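Local coordinates for protein alkaline serine protease AL20 (Nesterenkonia abyssinica, PDB 3CP7) that probably cleaves peptide bonds in other proteins, as a secreted, thermostable serine protease with a trypsin-like fold, at residues Gly129-Ala134 with Glu140-His145; Gln119-Tyr124 with Gly200-Ser205; Gly49-Asn54 with Glu74-Ser79; Cys23-Val28 with Phe55-Ala60. All blocks are in the same frame, centred on the assembly; numbering follows the deposited sequence.

Interaction 1: residues Gly129-Ala134 with Glu140-His145; sequences GYPAAA and ELHSCH
E140 meets Y130 where a beta hairpin of the second, C-terminal sheet of this trypsin-like fold opens into its loop, between strands 124-129 and 142-150. The carbonyl O of E140 lies 3.3 Å from CD2 of the Y130 ring, approaching obliquely. One water joins the two backbones, accepting from E140 N at 3.0 Å and donating to P131 O at 2.7 Å, while the carboxylate of E140 is engaged by Y63 through OE2. At L141 the chain passes over one face of the Y130 ring: L141 CA stands 4.1 Å above the ring plane, nearer the ring's border than its centre. L141 CG is anti to the backbone N (chi1 -179°), which swings the branch toward the ring, leaving CD1 3.8 Å from Y130 CE1, the two side chains crossing at a slant. The tyrosine OH bonds to Y61 O, which fixes the ring's far end. H142 then forms the antiparallel hydrogen-bonded pair with G129: H142 N reaches G129 O at 2.9 Å, almost straight at 175°, and G129 N returns a bond to H142 O at 3.0 Å, more bent at 154°. Beyond this pair the first segment leaves the sheet and P131 lies against the imidazole, the two side chains crossing at about a right angle, with P131 CG 3.8 Å from H142 CD2. F136 adds an edge-to-face ring contact to the same histidine. Further along strand 142-150, C144 bonds to A127 through its backbone and closes a disulfide through its SG to the SG of C162.

Interaction 2: residues Gln119-Tyr124 with Gly200-Ser205; sequences QPRGQY and GPYFGS
A direct hydrogen bond and a water lying between the backbones link Q119 to Y202 and F203. In the direct bond the phenol OH of Y202 donates to the carbonyl O of Q119 at 2.7 Å. The acceptor lies at the ring edge, close to its plane; the C=O...OH angle at the acceptor is 140° and the hydroxyl is tilted 23° out of the carbonyl plane. The water accepts from Q119 N at 2.8 Å and also lies 2.8 Å from F203 O.

The remaining contact is van der Waals. With Y202 CG anti to the backbone N (chi1 -176°), the ring extends across to R121, whose NH1 comes within 3.8 Å of Y202 CD2. Guanidinium and ring planes are inclined to each other, too far for a parallel stack. The guanidinium is fixed from elsewhere: NH1 bonds to S156 O and NH2 to T157 O.

With a phenylalanine in place of Y202, the carbonyl of Q119 would probably be left without its phenolic donor. The contact thus joins the loop before strand 124-129 to the one leading into helix 205-214, where G204 is the N-cap residue. Its chemistry implies a polar surface junction with little apolar burial, in which main-chain groups of Q119 are satisfied by a side chain and a water.

Interaction 3: residues Gly49-Asn54 with Glu74-Ser79; sequences GQFARN and EELVTS
F51 packs tightly against L76, the two side chains running side by side with opposite headings. CD2 of the F51 ring lies 3.7 Å from L76 CB, and CE2 of the same ring lies 3.6 Å from L76 O. The third partner is T78, whose OG1 is anti to the backbone N (chi1 179°); this turns CG2 to the ring, 3.8 Å from F51 CE2. On the other flank L76 CD1 sits 3.5 Å from A52 O, whereas A52 CB stays 4.6 Å from the same L76 CD1. Replacing F51 by alanine is likely to open a gap beside L76 and leave the T78 methyl without its aromatic neighbour.

R53 and N54 form the loose side, exposed and without contact to 74-79; no hydrogen bond links the segments. The dimer interface runs close by: L76 N bonds to N84 OD1 and F51 packs on G49, both of the second subunit.

Within the chain H44 meets F51 edge-to-face, and backbone hydrogen bonds from E74, E75 and V77 join strand 71-78 to strand 93-97, with a classic bulge where E74 and E75 face V96. Across the strand V77 packs on helix 205-214, and S79 caps helix 80-85.

Interaction 4: residues Cys23-Val28 with Phe55-Ala60; sequences CSANIV and FVFAPA
Inside the N-terminal beta-barrel of the trypsin-like fold, F57 of strand 55-59 packs against A25 and I27 of strand 19-27. The two strands are not neighbours in the sheet; their short axes come within 7.9 Å and cross at -64°, so the F57 side chain spans the gap, meeting side chains and the A25 carbonyl. F57 CG is anti to the backbone N (chi1 177°), which sends the ring to the other strand. Its CE2 atom touches A25 twice: 3.7 Å from A25 CB and 3.6 Å from A25 O, the oxygen lying at the ring edge near the plane. Across CZ, F57 CE1 is 3.7 Å from I27 CG1, the isoleucine chain crossing the phenylalanine at about a right angle. One ring face is backed from its own strand by P59 N, 4.0 Å above the plane and off-centre.

V36 of strand 35-38 touches A25, I27 and F57 alike, while helix 105-109 covers I27. Polar groups of strand 19-27 bond elsewhere: N26 OD1 to H8, and backbone S24 to S169, in a probable Ser-His-Asp triad. With no hydrogen bond between the segments, cohesion rests on shape: small alanine and branched isoleucine fitted around the outer end of one buried phenylalanine ring.

Overall arrangement
Interactions 3 and 4 belong to the N-terminal barrel, whose neighbouring strands 55-59 and 71-78 both take part; their centres are about 14 Å apart, L76 packs on F55, and their segments alternate along the chain. Interactions 1 and 2 follow later and belong to the second sheet: interaction 1 at the hairpin of strands 124-129 and 142-150, interaction 2 between loops next to strands 124-129 and 197-200; H145 packs on Y124. One link between the halves is S24 OG, 2.8 Å from Y130 N, a probable hydrogen bond. Interaction 3 lies across the chain's centre from interaction 1, on the dimer side. The active site of trypsin-like proteases lies between these two halves.

Interaction 1: residues Gly129-Ala134 with Glu140-His145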
# COMPACT_ATOMS: atom_id res chain seq x y z
N GLY A 129 -1.70 10.53 22.79
CA GLY A 129 -0.53 9.74 22.46
C GLY A 129 0.30 9.40 23.67
O GLY A 129 -0.05 9.79 24.81
N TYR A 130 1.39 8.69 23.42
CA TYR A 130 2.35 8.29 24.44
C TYR A 130 3.70 8.98 24.21
O TYR A 130 4.67 8.34 23.80
CB TYR A 130 2.52 6.77 24.42
CG TYR A 130 1.33 6.05 25.01
CD1 TYR A 130 0.20 5.76 24.23
CD2 TYR A 130 1.32 5.67 26.35
CE1 TYR A 130 -0.90 5.10 24.76
CE2 TYR A 130 0.22 5.02 26.90
CZ TYR A 130 -0.88 4.73 26.10
OH TYR A 130 -1.97 4.07 26.63
N PRO A 131 3.76 10.29 24.51
CA PRO A 131 5.02 11.00 24.30
C PRO A 131 6.11 10.40 25.19
O PRO A 131 5.85 10.03 26.34
CB PRO A 131 4.70 12.44 24.72
CG PRO A 131 3.53 12.31 25.64
CD PRO A 131 2.72 11.16 25.09
N ALA A 132 7.33 10.30 24.66
CA ALA A 132 8.40 9.58 25.32
C ALA A 132 9.65 10.41 25.60
O ALA A 132 10.54 9.96 26.32
CB ALA A 132 8.76 8.31 24.53
N ALA A 133 9.71 11.62 25.05
CA ALA A 133 10.84 12.51 25.33
C ALA A 133 10.46 13.52 26.41
O ALA A 133 9.30 13.90 26.54
CB ALA A 133 11.27 13.23 24.06
N ALA A 134 11.46 13.94 27.20
CA ALA A 134 11.26 14.90 28.28
C ALA A 134 10.36 16.08 27.88
O ALA A 134 10.53 16.64 26.79
CB ALA A 134 12.62 15.42 28.78
N GLU A 140 2.79 7.08 29.82
CA GLU A 140 1.50 7.70 30.13
C GLU A 140 0.77 8.13 28.88
O GLU A 140 1.38 8.55 27.89
CB GLU A 140 1.71 8.92 31.03
CG GLU A 140 2.37 8.61 32.37
CD GLU A 140 2.44 9.81 33.28
OE1 GLU A 140 1.86 10.87 32.97
OE2 GLU A 140 3.08 9.70 34.35
N LEU A 141 -0.55 8.06 28.93
CA LEU A 141 -1.39 8.63 27.90
C LEU A 141 -1.56 10.12 28.17
O LEU A 141 -2.00 10.52 29.25
CB LEU A 141 -2.75 7.93 27.88
CG LEU A 141 -3.74 8.42 26.83
CD1 LEU A 141 -3.28 8.02 25.42
CD2 LEU A 141 -5.12 7.84 27.13
N HIS A 142 -1.16 10.94 27.20
CA HIS A 142 -1.35 12.37 27.28
C HIS A 142 -2.26 12.88 26.18
O HIS A 142 -2.53 12.17 25.20
CB HIS A 142 0.01 13.08 27.26
CG HIS A 142 0.77 12.91 28.53
ND1 HIS A 142 0.63 13.77 29.60
CD2 HIS A 142 1.64 11.96 28.93
CE1 HIS A 142 1.39 13.36 30.60
NE2 HIS A 142 2.02 12.26 30.22
N SER A 143 -2.74 14.11 26.34
CA SER A 143 -3.67 14.69 25.39
C SER A 143 -3.38 16.15 25.09
O SER A 143 -2.72 16.84 25.89
CB SER A 143 -5.11 14.56 25.91
OG SER A 143 -5.31 15.40 27.03
N CYS A 144 -3.90 16.60 23.96
CA CYS A 144 -3.89 18.00 23.55
C CYS A 144 -5.27 18.29 22.99
O CYS A 144 -5.95 17.39 22.51
CB CYS A 144 -2.85 18.25 22.46
SG CYS A 144 -1.17 17.92 22.97
N HIS A 145 -5.69 19.55 23.08
CA HIS A 145 -7.02 19.94 22.67
C HIS A 145 -6.97 21.30 22.03
O HIS A 145 -6.29 22.20 22.54
CB HIS A 145 -7.97 19.97 23.87
CG HIS A 145 -8.02 18.67 24.61
ND1 HIS A 145 -7.17 18.36 25.65
CD2 HIS A 145 -8.81 17.58 24.43
CE1 HIS A 145 -7.44 17.14 26.08
NE2 HIS A 145 -8.42 16.64 25.35
O HOH W 1 4.01 9.24 28.09

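Interaction 2: residues Gln119-Tyr124 with Gly200-Ser205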
# COMPACT_ATOMS: atom_id res chain seq x y z
N GLN A 119 -14.09 15.50 6.00
CA GLN A 119 -14.76 16.38 6.94
C GLN A 119 -14.23 17.81 6.78
O GLN A 119 -13.18 18.01 6.18
CB GLN A 119 -14.53 15.88 8.37
CG GLN A 119 -15.07 14.47 8.59
CD GLN A 119 -16.57 14.38 8.35
OE1 GLN A 119 -17.35 15.09 8.99
NE2 GLN A 119 -16.98 13.52 7.43
N PRO A 120 -14.95 18.82 7.32
CA PRO A 120 -14.44 20.18 7.20
C PRO A 120 -13.06 20.36 7.82
O PRO A 120 -12.69 19.64 8.76
CB PRO A 120 -15.47 21.00 7.97
CG PRO A 120 -16.72 20.21 7.88
CD PRO A 120 -16.26 18.78 7.99
N ARG A 121 -12.31 21.31 7.28
CA ARG A 121 -11.09 21.79 7.91
C ARG A 121 -11.44 22.70 9.09
O ARG A 121 -12.55 23.25 9.16
CB ARG A 121 -10.24 22.55 6.89
CG ARG A 121 -9.78 21.68 5.73
CD ARG A 121 -8.93 22.45 4.72
NE ARG A 121 -7.61 22.82 5.24
CZ ARG A 121 -6.57 21.99 5.35
NH1 ARG A 121 -6.70 20.73 4.97
NH2 ARG A 121 -5.42 22.40 5.86
N GLY A 122 -10.50 22.87 10.01
CA GLY A 122 -10.65 23.84 11.09
C GLY A 122 -11.57 23.42 12.21
O GLY A 122 -12.08 24.26 12.96
N GLN A 123 -11.75 22.11 12.37
CA GLN A 123 -12.55 21.58 13.47
C GLN A 123 -11.78 21.54 14.78
O GLN A 123 -10.55 21.67 14.80
CB GLN A 123 -13.04 20.17 13.13
CG GLN A 123 -13.90 20.07 11.88
CD GLN A 123 -15.33 20.45 12.14
OE1 GLN A 123 -16.20 19.59 12.27
NE2 GLN A 123 -15.59 21.75 12.24
N TYR A 124 -12.50 21.33 15.88
CA TYR A 124 -11.92 21.17 17.20
C TYR A 124 -11.59 19.69 17.43
O TYR A 124 -12.41 18.80 17.14
CB TYR A 124 -12.91 21.66 18.27
CG TYR A 124 -12.38 21.60 19.68
CD1 TYR A 124 -11.67 22.66 20.22
CD2 TYR A 124 -12.58 20.48 20.47
CE1 TYR A 124 -11.18 22.60 21.53
CE2 TYR A 124 -12.10 20.41 21.76
CZ TYR A 124 -11.40 21.47 22.29
OH TYR A 124 -10.94 21.40 23.59
N GLY A 200 -1.16 17.20 11.76
CA GLY A 200 -1.73 15.93 11.37
C GLY A 200 -2.27 16.03 9.96
O GLY A 200 -2.75 17.09 9.55
N PRO A 201 -2.20 14.94 9.21
CA PRO A 201 -2.63 15.00 7.81
C PRO A 201 -4.14 15.10 7.64
O PRO A 201 -4.91 14.61 8.49
CB PRO A 201 -2.12 13.67 7.24
CG PRO A 201 -2.15 12.73 8.43
CD PRO A 201 -1.69 13.60 9.58
N TYR A 202 -4.56 15.68 6.53
CA TYR A 202 -5.98 15.72 6.22
C TYR A 202 -6.48 14.31 5.88
O TYR A 202 -5.90 13.63 5.03
CB TYR A 202 -6.28 16.71 5.08
CG TYR A 202 -7.76 16.83 4.80
CD1 TYR A 202 -8.32 16.19 3.70
CD2 TYR A 202 -8.59 17.55 5.66
CE1 TYR A 202 -9.69 16.28 3.46
CE2 TYR A 202 -9.96 17.64 5.42
CZ TYR A 202 -10.49 17.01 4.31
OH TYR A 202 -11.84 17.09 4.07
N PHE A 203 -7.55 13.89 6.53
CA PHE A 203 -8.14 12.59 6.21
C PHE A 203 -9.14 12.78 5.06
O PHE A 203 -10.32 13.10 5.27
CB PHE A 203 -8.82 11.97 7.43
CG PHE A 203 -7.93 11.04 8.24
CD1 PHE A 203 -6.52 11.13 8.22
CD2 PHE A 203 -8.51 10.09 9.07
CE1 PHE A 203 -5.73 10.24 8.98
CE2 PHE A 203 -7.72 9.22 9.85
CZ PHE A 203 -6.34 9.30 9.80
N GLY A 204 -8.64 12.61 3.84
CA GLY A 204 -9.46 12.76 2.64
C GLY A 204 -9.71 11.44 1.96
O GLY A 204 -9.74 10.39 2.61
N SER A 205 -9.85 11.46 0.64
CA SER A 205 -10.17 10.25 -0.11
C SER A 205 -9.00 9.27 -0.16
O SER A 205 -9.22 8.06 -0.28
CB SER A 205 -10.64 10.59 -1.52
OG SER A 205 -9.69 11.40 -2.19
O HOH W 2 -11.48 14.92 6.98

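Interaction 3: residues Gly49-Asn54 with Glu74-Ser79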
# COMPACT_ATOMS: atom_id res chain seq x y z
N GLY A 49 13.40 3.94 1.73
CA GLY A 49 13.55 3.09 2.90
C GLY A 49 12.70 1.84 2.86
O GLY A 49 12.24 1.43 1.80
N GLN A 50 12.51 1.21 4.01
CA GLN A 50 11.77 -0.05 4.11
C GLN A 50 10.77 -0.03 5.27
O GLN A 50 10.66 0.97 5.97
CB GLN A 50 12.73 -1.23 4.25
CG GLN A 50 13.61 -1.19 5.50
CD GLN A 50 14.69 -2.27 5.50
OE1 GLN A 50 14.71 -3.15 4.64
NE2 GLN A 50 15.58 -2.21 6.49
N PHE A 51 10.05 -1.13 5.46
CA PHE A 51 9.07 -1.21 6.55
C PHE A 51 9.75 -1.38 7.91
O PHE A 51 10.85 -1.93 8.01
CB PHE A 51 8.07 -2.35 6.32
CG PHE A 51 7.10 -2.09 5.21
CD1 PHE A 51 7.44 -2.38 3.88
CD2 PHE A 51 5.87 -1.51 5.47
CE1 PHE A 51 6.54 -2.13 2.84
CE2 PHE A 51 4.97 -1.26 4.45
CZ PHE A 51 5.30 -1.57 3.13
N ALA A 52 9.08 -0.88 8.94
CA ALA A 52 9.49 -1.11 10.32
C ALA A 52 9.45 -2.61 10.61
O ALA A 52 8.69 -3.36 10.00
CB ALA A 52 8.55 -0.36 11.27
N ARG A 53 10.29 -3.03 11.54
CA ARG A 53 10.32 -4.42 11.96
C ARG A 53 9.76 -4.54 13.36
O ARG A 53 9.85 -3.61 14.16
CB ARG A 53 11.76 -4.95 11.91
CG ARG A 53 12.27 -5.12 10.48
CD ARG A 53 13.65 -5.75 10.45
NE ARG A 53 14.72 -4.74 10.39
CZ ARG A 53 15.47 -4.36 11.41
NH1 ARG A 53 15.30 -4.89 12.62
NH2 ARG A 53 16.41 -3.45 11.22
N ASN A 54 9.16 -5.69 13.64
CA ASN A 54 8.63 -6.00 14.97
C ASN A 54 7.70 -4.93 15.54
O ASN A 54 7.78 -4.56 16.72
CB ASN A 54 9.77 -6.33 15.93
CG ASN A 54 10.56 -7.53 15.47
OD1 ASN A 54 10.01 -8.46 14.86
ND2 ASN A 54 11.85 -7.53 15.74
N GLU A 74 0.72 -7.98 11.38
CA GLU A 74 0.86 -8.92 10.27
C GLU A 74 1.01 -8.21 8.93
O GLU A 74 1.79 -8.64 8.09
CB GLU A 74 -0.31 -9.89 10.22
CG GLU A 74 -0.33 -10.84 11.39
CD GLU A 74 -1.28 -12.01 11.19
OE1 GLU A 74 -2.28 -11.88 10.46
OE2 GLU A 74 -1.01 -13.07 11.79
N GLU A 75 0.25 -7.13 8.74
CA GLU A 75 0.36 -6.31 7.53
C GLU A 75 0.47 -4.84 7.91
O GLU A 75 -0.44 -4.28 8.53
CB GLU A 75 -0.85 -6.46 6.60
CG GLU A 75 -0.92 -7.79 5.85
CD GLU A 75 -1.75 -8.82 6.57
OE1 GLU A 75 -2.45 -8.48 7.55
OE2 GLU A 75 -1.70 -10.00 6.15
N LEU A 76 1.59 -4.23 7.54
CA LEU A 76 1.75 -2.79 7.63
C LEU A 76 1.28 -2.20 6.31
O LEU A 76 1.72 -2.63 5.24
CB LEU A 76 3.21 -2.44 7.90
CG LEU A 76 3.79 -3.14 9.14
CD1 LEU A 76 5.30 -2.94 9.23
CD2 LEU A 76 3.10 -2.65 10.40
N VAL A 77 0.35 -1.24 6.40
CA VAL A 77 -0.29 -0.65 5.22
C VAL A 77 -0.02 0.85 5.20
O VAL A 77 -0.71 1.64 5.86
CB VAL A 77 -1.81 -0.94 5.18
CG1 VAL A 77 -2.42 -0.47 3.86
CG2 VAL A 77 -2.10 -2.44 5.40
N THR A 78 1.01 1.22 4.47
CA THR A 78 1.44 2.60 4.35
C THR A 78 0.74 3.31 3.18
O THR A 78 0.38 2.67 2.20
CB THR A 78 2.98 2.66 4.16
OG1 THR A 78 3.39 4.02 4.03
CG2 THR A 78 3.45 1.86 2.93
N SER A 79 0.54 4.63 3.29
CA SER A 79 0.10 5.39 2.14
C SER A 79 1.18 5.32 1.07
O SER A 79 2.37 5.16 1.39
CB SER A 79 -0.17 6.84 2.51
OG SER A 79 1.05 7.53 2.65

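Interaction 4: residues Cys23-Val28 with Phe55-Ala60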
# COMPACT_ATOMS: atom_id res chain seq x y z
N CYS A 23 5.96 4.77 19.18
CA CYS A 23 4.93 5.59 18.54
C CYS A 23 3.62 5.36 19.31
O CYS A 23 3.63 4.81 20.43
CB CYS A 23 4.78 5.23 17.05
SG CYS A 23 5.71 6.28 15.88
N SER A 24 2.51 5.78 18.71
CA SER A 24 1.19 5.56 19.29
C SER A 24 0.27 5.11 18.15
O SER A 24 0.61 5.24 16.98
CB SER A 24 0.68 6.86 19.92
OG SER A 24 1.57 7.33 20.93
N ALA A 25 -0.90 4.58 18.51
CA ALA A 25 -1.88 4.16 17.51
C ALA A 25 -3.24 4.01 18.16
O ALA A 25 -3.39 4.18 19.37
CB ALA A 25 -1.45 2.85 16.85
N ASN A 26 -4.24 3.66 17.35
CA ASN A 26 -5.60 3.58 17.84
C ASN A 26 -6.41 2.56 17.07
O ASN A 26 -6.39 2.56 15.85
CB ASN A 26 -6.26 4.96 17.72
CG ASN A 26 -7.64 5.01 18.36
OD1 ASN A 26 -7.79 4.73 19.56
ND2 ASN A 26 -8.65 5.37 17.57
N ILE A 27 -7.14 1.70 17.79
CA ILE A 27 -8.03 0.74 17.14
C ILE A 27 -9.21 1.47 16.51
O ILE A 27 -9.97 2.15 17.20
CB ILE A 27 -8.58 -0.34 18.12
CG1 ILE A 27 -7.44 -1.05 18.85
CG2 ILE A 27 -9.45 -1.34 17.36
CD1 ILE A 27 -7.92 -1.97 19.99
N VAL A 28 -9.36 1.31 15.20
CA VAL A 28 -10.49 1.88 14.46
C VAL A 28 -11.40 0.74 14.00
O VAL A 28 -10.92 -0.36 13.69
CB VAL A 28 -10.05 2.77 13.27
CG1 VAL A 28 -9.43 4.07 13.81
CG2 VAL A 28 -9.09 2.02 12.31
N PHE A 55 6.82 -4.44 14.67
CA PHE A 55 5.78 -3.49 15.06
C PHE A 55 4.81 -4.18 16.01
O PHE A 55 4.20 -5.20 15.66
CB PHE A 55 5.05 -2.98 13.82
CG PHE A 55 4.02 -1.90 14.08
CD1 PHE A 55 4.25 -0.60 13.68
CD2 PHE A 55 2.79 -2.22 14.65
CE1 PHE A 55 3.29 0.40 13.88
CE2 PHE A 55 1.81 -1.24 14.86
CZ PHE A 55 2.07 0.08 14.47
N VAL A 56 4.68 -3.61 17.20
CA VAL A 56 3.81 -4.16 18.23
C VAL A 56 2.93 -3.06 18.82
O VAL A 56 3.39 -1.95 19.03
CB VAL A 56 4.67 -4.83 19.35
CG1 VAL A 56 3.88 -5.06 20.60
CG2 VAL A 56 5.27 -6.14 18.86
N PHE A 57 1.67 -3.40 19.10
CA PHE A 57 0.69 -2.46 19.62
C PHE A 57 0.23 -2.92 20.99
O PHE A 57 -0.12 -4.09 21.17
CB PHE A 57 -0.52 -2.40 18.67
CG PHE A 57 -1.64 -1.50 19.15
CD1 PHE A 57 -2.88 -2.05 19.50
CD2 PHE A 57 -1.47 -0.12 19.24
CE1 PHE A 57 -3.92 -1.22 19.92
CE2 PHE A 57 -2.51 0.70 19.66
CZ PHE A 57 -3.73 0.14 20.02
N ALA A 58 0.25 -2.00 21.95
CA ALA A 58 -0.13 -2.29 23.34
C ALA A 58 -1.33 -1.44 23.75
O ALA A 58 -1.17 -0.30 24.17
CB ALA A 58 1.05 -2.03 24.27
N PRO A 59 -2.55 -2.00 23.61
CA PRO A 59 -3.75 -1.24 23.98
C PRO A 59 -3.74 -0.85 25.46
O PRO A 59 -3.39 -1.67 26.32
CB PRO A 59 -4.91 -2.21 23.71
CG PRO A 59 -4.34 -3.35 22.96
CD PRO A 59 -2.86 -3.34 23.09
N ALA A 60 -4.13 0.38 25.75
CA ALA A 60 -4.27 0.85 27.14
C ALA A 60 -2.98 0.73 27.95
O ALA A 60 -3.02 0.59 29.18
CB ALA A 60 -5.43 0.10 27.85